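Local coordinates for protein putative N-acetylneuraminate lyase ([Ruminococcus] gnavus ATCC 29149, PDB 6RB7) that is a putative lyase of the dihydrodipicolinate synthetase family, built on an eight-stranded parallel beta/alpha barrel and assembled from four chains, at residues Tyr76-Ser81 with Glu90-Val95; Val113-Asn116 with Asp120-Glu123. One frame throughout, in Å; residues are numbered along the deposited sequence.

In the fold
Both contacts close beta-to-alpha turns of consecutive units of the barrel: contact 1 where strand 74-77 leads to helix 89-103, contact 2 where strand 108-112 leads to helix 118-130. Their centres are about 11 Å apart. Helix 89-103 ties them together. Arg92 of contact 1 probably donates from NH2 to Ala114 O of contact 2 (2.9 Å), with its NH1 against Cys115 SG (3.5 Å), and Lys93 NZ forms a salt bridge with Glu123 OE2 (2.9 Å). Both turns follow the carboxyl ends of their strands, the end of such barrels where active sites lie. Bicine is bound elsewhere, at Ala260-Lys262, a site with no residue from either contact.

Contact 1 of 2, residues Tyr76-Ser81 with Glu90-Val95; sequences YVNGSS and EDRKIV
In the beta-alpha-beta unit made by strand 74-77, helix 89-103 and strand 108-112, Asn78 leaves the end of the first strand and meets Arg92 and Val95 on the helix. Its backbone is in the left-handed region, which asparagine tolerates better than most residues. The amide meets the helix with its two polar atoms divided. Asn78 ND2 gives a weak, bent hydrogen bond to Arg92 O (3.0 Å, 134° at the hydrogen), while Asn78 OD1 rests on Val95 CG1 at 3.6 Å. Beside it, Val77 CG1 touches Val95 CG1 (3.7 Å); Val95 directs that methyl back to the strand because CG1 is trans to its own N (chi1 169°).

The methylenes of Arg92 pass at a slant across the amide, and Asn78 CG lies 3.8 Å from Arg92 CG. Bent at chi3, the arginine then carries its guanidinium to a plane 64° from the amide. Its NE donates to a water (2.9 Å) that also accepts a weak bond from Asn78 ND2, and NH2 bonds His112 O and probably Ala114 O. Two weak bonds from ND2, one direct and one through water, thus combine with packing to hold this buried amide to the helix, with Val95 packed against its oxygen side.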
ATOM      1  N   TYR A  76     -22.908  19.331  -5.932  1.00 11.16           N
ATOM      2  CA  TYR A  76     -22.175  18.878  -4.737  1.00 11.30           C
ATOM      3  C   TYR A  76     -21.170  19.975  -4.437  1.00 10.99           C
ATOM      4  O   TYR A  76     -20.205  20.159  -5.161  1.00 11.28           O
ATOM      5  CB  TYR A  76     -21.535  17.512  -5.004  1.00  9.95           C
ATOM      6  CG  TYR A  76     -20.615  17.050  -3.906  1.00 11.12           C
ATOM      7  CD1 TYR A  76     -21.129  16.596  -2.710  1.00 13.10           C
ATOM      8  CD2 TYR A  76     -19.261  16.973  -4.101  1.00 13.22           C
ATOM      9  CE1 TYR A  76     -20.293  16.134  -1.694  1.00 14.60           C
ATOM     10  CE2 TYR A  76     -18.406  16.541  -3.086  1.00 13.34           C
ATOM     11  CZ  TYR A  76     -18.929  16.146  -1.885  1.00 14.23           C
ATOM     12  OH  TYR A  76     -18.091  15.715  -0.915  1.00 18.17           O
ATOM     13  N   VAL A  77     -21.466  20.761  -3.387  1.00 11.05           N
ATOM     14  CA  VAL A  77     -20.767  22.044  -3.160  1.00 12.34           C
ATOM     15  C   VAL A  77     -19.691  21.908  -2.075  1.00 10.82           C
ATOM     16  O   VAL A  77     -19.951  21.285  -1.029  1.00 11.69           O
ATOM     17  CB  VAL A  77     -21.810  23.097  -2.789  1.00 11.27           C
ATOM     18  CG1 VAL A  77     -21.145  24.448  -2.584  1.00 12.40           C
ATOM     19  CG2 VAL A  77     -22.922  23.166  -3.809  1.00 12.32           C
ATOM     20  N   ASN A  78     -18.538  22.528  -2.296  1.00 10.92           N
ATOM     21  CA  ASN A  78     -17.433  22.596  -1.320  1.00 11.60           C
ATOM     22  C   ASN A  78     -16.916  21.183  -1.020  1.00 11.83           C
ATOM     23  O   ASN A  78     -16.458  20.961   0.099  1.00 10.51           O
ATOM     24  CB  ASN A  78     -17.830  23.355  -0.042  1.00 10.88           C
ATOM     25  CG  ASN A  78     -18.042  24.821  -0.277  1.00 12.11           C
ATOM     26  OD1 ASN A  78     -17.322  25.432  -1.073  1.00 13.82           O
ATOM     27  ND2 ASN A  78     -19.049  25.386   0.390  1.00 13.19           N
ATOM     28  N   GLY A  79     -16.900  20.312  -2.025  1.00 11.55           N
ATOM     29  CA  GLY A  79     -16.124  19.070  -1.961  1.00 11.07           C
ATOM     30  C   GLY A  79     -14.646  19.315  -2.224  1.00 11.94           C
ATOM     31  O   GLY A  79     -14.220  20.471  -2.423  1.00 10.50           O
ATOM     32  N   SER A  80     -13.834  18.266  -2.271  1.00 13.31           N
ATOM     33  CA  SER A  80     -12.412  18.442  -2.618  1.00 13.40           C
ATOM     34  C   SER A  80     -12.254  18.918  -4.057  1.00 11.87           C
ATOM     35  O   SER A  80     -11.350  19.678  -4.318  1.00 13.07           O
ATOM     36  CB  SER A  80     -11.563  17.227  -2.307  1.00 19.10           C
ATOM     37  OG  SER A  80     -12.017  16.123  -3.016  1.00 17.10           O
ATOM     38  N   SER A  81     -13.173  18.557  -4.974  1.00 13.20           N
ATOM     39  CA  SER A  81     -13.156  19.090  -6.362  1.00 12.10           C
ATOM     40  C   SER A  81     -13.457  20.583  -6.334  1.00 13.73           C
ATOM     41  O   SER A  81     -13.122  21.258  -7.299  1.00 16.33           O
ATOM     42  CB  SER A  81     -14.142  18.315  -7.246  1.00 14.51           C
ATOM     43  OG  SER A  81     -13.769  16.955  -7.354  1.00 16.66           O
ATOM     44  N   GLU A  90     -15.190  30.745   6.256  1.00 15.15           N
ATOM     45  CA  GLU A  90     -15.853  31.934   5.637  1.00 14.42           C
ATOM     46  C   GLU A  90     -15.941  31.764   4.118  1.00 15.32           C
ATOM     47  O   GLU A  90     -17.011  32.019   3.573  1.00 15.02           O
ATOM     48  CB  GLU A  90     -15.101  33.194   6.054  1.00 19.40           C
ATOM     49  CG  GLU A  90     -15.669  34.441   5.421  1.00 33.70           C
ATOM     50  CD  GLU A  90     -16.932  34.987   6.077  1.00 56.83           C
ATOM     51  OE1 GLU A  90     -17.526  34.310   6.990  1.00 50.19           O
ATOM     52  OE2 GLU A  90     -17.309  36.130   5.704  1.00 57.71           O
ATOM     53  N   ASP A  91     -14.875  31.295   3.458  1.00 13.90           N
ATOM     54  CA  ASP A  91     -14.890  31.043   1.999  1.00 15.25           C
ATOM     55  C   ASP A  91     -16.058  30.111   1.663  1.00 13.68           C
ATOM     56  O   ASP A  91     -16.813  30.350   0.706  1.00 13.50           O
ATOM     57  CB  ASP A  91     -13.584  30.381   1.559  1.00 16.31           C
ATOM     58  CG  ASP A  91     -12.324  31.230   1.547  1.00 18.37           C
ATOM     59  OD1 ASP A  91     -12.466  32.495   1.487  1.00 19.00           O
ATOM     60  OD2 ASP A  91     -11.203  30.622   1.611  1.00 16.93           O
ATOM     61  N   ARG A  92     -16.166  29.010   2.419  1.00 13.17           N
ATOM     62  CA  ARG A  92     -17.159  27.962   2.113  1.00 13.70           C
ATOM     63  C   ARG A  92     -18.578  28.483   2.369  1.00 13.06           C
ATOM     64  O   ARG A  92     -19.519  28.081   1.632  1.00 13.06           O
ATOM     65  CB  ARG A  92     -16.822  26.697   2.890  1.00 11.55           C
ATOM     66  CG  ARG A  92     -15.553  26.067   2.326  1.00 13.19           C
ATOM     67  CD  ARG A  92     -14.991  24.961   3.198  1.00 11.97           C
ATOM     68  NE  ARG A  92     -15.782  23.755   3.202  1.00 10.77           N
ATOM     69  CZ  ARG A  92     -15.367  22.599   3.729  1.00 11.87           C
ATOM     70  NH1 ARG A  92     -14.178  22.542   4.309  1.00 12.88           N
ATOM     71  NH2 ARG A  92     -16.153  21.531   3.643  1.00 10.36           N
ATOM     72  N   LYS A  93     -18.768  29.323   3.369  1.00 13.25           N
ATOM     73  CA  LYS A  93     -20.078  29.957   3.595  1.00 14.27           C
ATOM     74  C   LYS A  93     -20.438  30.855   2.414  1.00 14.44           C
ATOM     75  O   LYS A  93     -21.580  30.768   1.932  1.00 13.31           O
ATOM     76  CB  LYS A  93     -20.051  30.787   4.872  1.00 14.57           C
ATOM     77  CG  LYS A  93     -20.065  29.967   6.138  1.00 13.21           C
ATOM     78  CD  LYS A  93     -20.090  30.861   7.363  1.00 14.29           C
ATOM     79  CE  LYS A  93     -20.138  30.097   8.660  1.00 19.65           C
ATOM     80  NZ  LYS A  93     -20.080  31.032   9.824  1.00 23.18           N
ATOM     81  N   ILE A  94     -19.493  31.658   1.937  1.00 13.67           N
ATOM     82  CA  ILE A  94     -19.742  32.566   0.793  1.00 16.94           C
ATOM     83  C   ILE A  94     -20.125  31.738  -0.443  1.00 15.04           C
ATOM     84  O   ILE A  94     -21.101  32.070  -1.130  1.00 14.34           O
ATOM     85  CB  ILE A  94     -18.557  33.496   0.564  1.00 15.71           C
ATOM     86  CG1 ILE A  94     -18.442  34.455   1.772  1.00 18.36           C
ATOM     87  CG2 ILE A  94     -18.724  34.238  -0.760  1.00 16.21           C
ATOM     88  CD1 ILE A  94     -17.171  35.213   1.807  1.00 22.29           C
ATOM     89  N   VAL A  95     -19.421  30.633  -0.699  1.00 12.58           N
ATOM     90  CA  VAL A  95     -19.783  29.810  -1.863  1.00 12.37           C
ATOM     91  C   VAL A  95     -21.235  29.346  -1.730  1.00 14.68           C
ATOM     92  O   VAL A  95     -22.028  29.492  -2.678  1.00 13.59           O
ATOM     93  CB  VAL A  95     -18.821  28.610  -2.026  1.00 13.50           C
ATOM     94  CG1 VAL A  95     -19.340  27.640  -3.045  1.00 13.54           C
ATOM     95  CG2 VAL A  95     -17.410  29.085  -2.357  1.00 12.91           C
TER
HETATM   96  O   HOH W   1     -18.711  23.731   3.187  1.00 13.52           O

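Contact 2 of 2, residues Val113-Asn116 with Asp120-Glu123; sequences VACN and DSQE
Cys115 and Ser121 meet where the loop after strand 108-112 turns back on helix 118-130, a beta-to-alpha connection of the barrel. Hydrogen bonding centres on the serine hydroxyl. Cys115 N donates to Ser121 OG over 2.8 Å with an angle of 154° at the hydrogen. The same oxygen is bonded to Asn117 O one helical turn earlier; since a carbonyl can only accept, the hydroxyl must give its proton there. A small residue that both donates and accepts suits this buried place, bonding the loop and the first turn of the helix together. The torsion matters: with OG opposite the carbonyl carbon (chi1 -53°), the hydroxyl faces the loop. Nearby, Asn117 OD1 accepts from Asp120 N, a further tie at the start of the helix.

A weaker polar contact runs the other way, as the alpha C-H of Ser121 points at Val113 O, with a CA to O separation of 3.3 Å and 148° at the hydrogen.

Packing completes the turn. Val113 CG2 lies 4.0 Å from Ser121 O, and the same side chain touches Leu124 and Ala125 of this helix and Ile158 of helix 148-160, a fit for a branched aliphatic residue. Cys115, compact and polarisable, lies over the helix start: its CB is 3.6 Å from Asp120 CB, and its SG, lying beside its own N, is likewise 3.6 Å from Asp120 CB.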
ATOM      1  N   VAL A 113     -19.370  19.555   4.170  1.00 10.47           N
ATOM      2  CA  VAL A 113     -19.074  20.473   5.295  1.00 10.27           C
ATOM      3  C   VAL A 113     -17.895  19.998   6.124  1.00 13.58           C
ATOM      4  O   VAL A 113     -17.544  20.696   7.085  1.00 12.72           O
ATOM      5  CB  VAL A 113     -20.329  20.663   6.153  1.00 11.45           C
ATOM      6  CG1 VAL A 113     -21.424  21.390   5.382  1.00 12.67           C
ATOM      7  CG2 VAL A 113     -20.801  19.377   6.803  1.00 12.89           C
ATOM      8  N   ALA A 114     -17.242  18.903   5.770  1.00 11.92           N
ATOM      9  CA  ALA A 114     -16.118  18.393   6.583  1.00 11.48           C
ATOM     10  C   ALA A 114     -14.939  19.359   6.461  1.00 11.21           C
ATOM     11  O   ALA A 114     -14.531  19.765   5.330  1.00 11.49           O
ATOM     12  CB  ALA A 114     -15.736  16.997   6.163  1.00 11.77           C
ATOM     13  N   CYS A 115     -14.345  19.628   7.608  1.00 11.46           N
ATOM     14  CA  CYS A 115     -13.115  20.405   7.792  1.00  9.92           C
ATOM     15  C   CYS A 115     -12.122  19.558   8.584  1.00 10.57           C
ATOM     16  O   CYS A 115     -12.442  18.506   9.105  1.00 12.07           O
ATOM     17  CB  CYS A 115     -13.386  21.671   8.594  1.00 11.94           C
ATOM     18  SG  CYS A 115     -14.580  22.757   7.772  1.00 14.48           S
ATOM     19  N   ASN A 116     -10.906  20.047   8.731  1.00 12.20           N
ATOM     20  CA  ASN A 116      -9.880  19.278   9.461  1.00 12.23           C
ATOM     21  C   ASN A 116     -10.385  18.986  10.895  1.00 11.56           C
ATOM     22  O   ASN A 116     -10.209  17.872  11.379  1.00 11.88           O
ATOM     23  CB  ASN A 116      -8.558  20.037   9.506  1.00 12.60           C
ATOM     24  CG  ASN A 116      -7.778  20.068   8.214  1.00 15.14           C
ATOM     25  OD1 ASN A 116      -8.240  19.596   7.171  1.00 12.46           O
ATOM     26  ND2 ASN A 116      -6.530  20.505   8.340  1.00 11.95           N
ATOM     27  N   ASP A 120     -15.224  23.340  13.190  1.00 13.39           N
ATOM     28  CA  ASP A 120     -15.407  24.050  11.905  1.00 13.16           C
ATOM     29  C   ASP A 120     -16.451  23.288  11.091  1.00 12.90           C
ATOM     30  O   ASP A 120     -17.284  23.889  10.415  1.00 13.28           O
ATOM     31  CB  ASP A 120     -14.122  24.130  11.108  1.00 13.53           C
ATOM     32  CG  ASP A 120     -13.075  25.111  11.594  1.00 18.28           C
ATOM     33  OD1 ASP A 120     -13.374  25.901  12.558  1.00 17.85           O
ATOM     34  OD2 ASP A 120     -11.984  25.105  10.983  1.00 17.74           O
ATOM     35  N   SER A 121     -16.392  21.959  11.115  1.00 12.15           N
ATOM     36  CA  SER A 121     -17.374  21.112  10.388  1.00 12.27           C
ATOM     37  C   SER A 121     -18.799  21.356  10.926  1.00 11.55           C
ATOM     38  O   SER A 121     -19.764  21.408  10.138  1.00 12.10           O
ATOM     39  CB  SER A 121     -16.989  19.661  10.517  1.00 12.24           C
ATOM     40  OG  SER A 121     -15.631  19.421  10.119  1.00 11.36           O
ATOM     41  N   GLN A 122     -18.959  21.413  12.252  1.00 13.33           N
ATOM     42  CA  GLN A 122     -20.267  21.675  12.871  1.00 14.11           C
ATOM     43  C   GLN A 122     -20.744  23.079  12.483  1.00 13.02           C
ATOM     44  O   GLN A 122     -21.967  23.248  12.196  1.00 13.98           O
ATOM     45  CB  GLN A 122     -20.126  21.566  14.387  1.00 13.74           C
ATOM     46  CG  GLN A 122     -19.938  20.131  14.906  1.00 14.97           C
ATOM     47  CD  GLN A 122     -19.587  20.148  16.371  1.00 16.00           C
ATOM     48  OE1 GLN A 122     -18.606  20.774  16.771  1.00 18.17           O
ATOM     49  NE2 GLN A 122     -20.355  19.416  17.178  1.00 20.70           N
ATOM     50  N   GLU A 123     -19.852  24.051  12.410  1.00 12.47           N
ATOM     51  CA  GLU A 123     -20.226  25.444  12.029  1.00 14.35           C
ATOM     52  C   GLU A 123     -20.771  25.430  10.607  1.00 14.74           C
ATOM     53  O   GLU A 123     -21.850  26.037  10.333  1.00 14.54           O
ATOM     54  CB  GLU A 123     -19.041  26.380  12.220  1.00 14.37           C
ATOM     55  CG  GLU A 123     -19.295  27.778  11.794  1.00 17.44           C
ATOM     56  CD  GLU A 123     -18.193  28.793  12.144  1.00 25.55           C
ATOM     57  OE1 GLU A 123     -17.064  28.374  12.566  1.00 30.86           O
ATOM     58  OE2 GLU A 123     -18.440  30.024  11.942  1.00 26.57           O
TER